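Local coordinates for protein acyl-CoA dehydrogenase (Bacillus anthracis, PDB 3OWA) that probably oxidises acyl-CoA thioesters to their enoyl-CoA products, passing the electrons to its bound flavin-adenine dinucleotide, at residues A[47-50]-A[51-55]. Sequence-based numbering, arbitrary orientation.
Sequences FIVN and EVLPE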
loop_
_atom_site.group_PDB
_atom_site.type_symbol
_atom_site.label_atom_id
_atom_site.label_comp_id
_atom_site.label_asym_id
_atom_site.label_seq_id
_atom_site.Cartn_x
_atom_site.Cartn_y
_atom_site.Cartn_z
ATOM N N PHE A 47 -5.366 26.217 16.558
ATOM C CA PHE A 47 -6.764 25.791 16.605
ATOM C C PHE A 47 -6.870 24.254 16.607
ATOM O O PHE A 47 -7.450 23.686 17.521
ATOM C CB PHE A 47 -7.599 26.383 15.455
ATOM C CG PHE A 47 -8.993 25.805 15.377
ATOM C CD1 PHE A 47 -9.345 24.944 14.355
ATOM C CD2 PHE A 47 -9.937 26.092 16.365
ATOM C CE1 PHE A 47 -10.641 24.388 14.295
ATOM C CE2 PHE A 47 -11.244 25.546 16.306
ATOM C CZ PHE A 47 -11.574 24.700 15.279
ATOM N N ILE A 48 -6.281 23.600 15.605
ATOM C CA ILE A 48 -6.352 22.138 15.464
ATOM C C ILE A 48 -5.776 21.395 16.701
ATOM O O ILE A 48 -6.442 20.535 17.303
ATOM C CB ILE A 48 -5.740 21.634 14.108
ATOM C CG1 ILE A 48 -6.804 21.647 13.004
ATOM C CG2 ILE A 48 -5.390 20.158 14.210
ATOM C CD1 ILE A 48 -7.142 22.971 12.479
ATOM N N VAL A 49 -4.590 21.808 17.148
ATOM C CA VAL A 49 -3.912 21.156 18.251
ATOM C C VAL A 49 -4.608 21.440 19.587
ATOM O O VAL A 49 -4.838 20.524 20.377
ATOM C CB VAL A 49 -2.396 21.575 18.294
ATOM C CG1 VAL A 49 -1.731 21.183 19.613
ATOM C CG2 VAL A 49 -1.628 20.986 17.141
ATOM N N ASN A 50 -4.877 22.712 19.874
ATOM C CA ASN A 50 -5.525 23.093 21.114
ATOM C C ASN A 50 -7.017 22.711 21.210
ATOM O O ASN A 50 -7.450 22.281 22.264
ATOM C CB ASN A 50 -5.335 24.587 21.397
ATOM C CG ASN A 50 -3.869 24.959 21.565
ATOM O OD1 ASN A 50 -3.044 24.113 21.894
ATOM N ND2 ASN A 50 -3.545 26.231 21.364
ATOM N N GLU A 51 -7.793 22.862 20.135
ATOM C CA GLU A 51 -9.272 22.696 20.233
ATOM C C GLU A 51 -9.791 21.399 19.661
ATOM O O GLU A 51 -10.689 20.788 20.221
ATOM C CB GLU A 51 -10.004 23.870 19.568
ATOM C CG GLU A 51 -9.471 25.250 20.011
ATOM C CD GLU A 51 -9.788 25.542 21.461
ATOM O OE1 GLU A 51 -10.969 25.435 21.829
ATOM O OE2 GLU A 51 -8.879 25.916 22.235
ATOM N N VAL A 52 -9.252 20.989 18.530
ATOM C CA VAL A 52 -9.805 19.842 17.814
ATOM C C VAL A 52 -9.311 18.496 18.330
ATOM O O VAL A 52 -10.118 17.549 18.516
ATOM C CB VAL A 52 -9.554 19.956 16.298
ATOM C CG1 VAL A 52 -10.082 18.706 15.550
ATOM C CG2 VAL A 52 -10.248 21.187 15.764
ATOM N N LEU A 53 -7.996 18.369 18.506
ATOM C CA LEU A 53 -7.417 17.071 18.861
ATOM C C LEU A 53 -7.923 16.465 20.166
ATOM O O LEU A 53 -8.109 15.232 20.239
ATOM C CB LEU A 53 -5.889 17.060 18.802
ATOM C CG LEU A 53 -5.271 17.354 17.439
ATOM C CD1 LEU A 53 -3.714 17.194 17.536
ATOM C CD2 LEU A 53 -5.872 16.468 16.288
ATOM N N PRO A 54 -8.148 17.296 21.189
ATOM C CA PRO A 54 -8.689 16.747 22.410
ATOM C C PRO A 54 -10.080 16.111 22.197
ATOM O O PRO A 54 -10.493 15.352 23.042
ATOM C CB PRO A 54 -8.849 17.975 23.302
ATOM C CG PRO A 54 -7.700 18.899 22.864
ATOM C CD PRO A 54 -7.705 18.695 21.341
ATOM N N GLU A 55 -10.787 16.440 21.110
ATOM C CA GLU A 55 -12.128 15.873 20.851
ATOM C C GLU A 55 -12.118 14.815 19.774
ATOM O O GLU A 55 -13.132 14.149 19.540
ATOM C CB GLU A 55 -13.140 16.982 20.507
ATOM C CG GLU A 55 -13.264 18.002 21.676
ATOM C CD GLU A 55 -14.491 18.930 21.554
ATOM O OE1 GLU A 55 -15.629 18.443 21.316
ATOM O OE2 GLU A 55 -14.295 20.157 21.676
#
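Phe47 carries its ring anti to its own backbone N (chi1 172°), which leans the ring forward toward the following turn, and Val52 turns CG2 to the side of its backbone N, where that methyl meets the ring. The closest approach, Phe47 CE1 to Val52 CG2 at 3.5 Å, comes obliquely. Glu51 also approaches the ring obliquely, its CG 3.8 Å from Phe47 CD2, and the bend at chi2 (-68°) turns the carboxylate back to the side of Asn50, its plane 22° from that of the ring.

The backbone bonds show where the helix widens. Glu51 N donates to Phe47 O over 2.8 Å, an ordinary i to i+4 helical bond, and Val52 N also reaches Phe47 O weakly. One residue on, Ile48 O takes Leu53 N at 2.9 Å, nearly in line with the carbonyl, while Val52 N reaches this second oxygen only weakly; the i to i+5 bond from Leu53 marks a pi-type widening. Pro54, which has no N-H to give, sets its CG 3.4 Å from Asn50 O, and Glu55 N closes a tighter turn onto Val52 O. Separately, Ile48 CG2 and Leu53 CD2 make a looser apolar pair at 4.3 Å.

The widened turn belongs to the C-terminal part of helix 35-52 in the N-terminal domain. Phe47 packs on Glu73 and Ala74 of helix 64-76, and both it and Ile48 touch Phe105 of helix 95-105. Beyond the turn, Glu55 forms salt bridges with Arg66 and Arg69, tying the chain to helix 64-76.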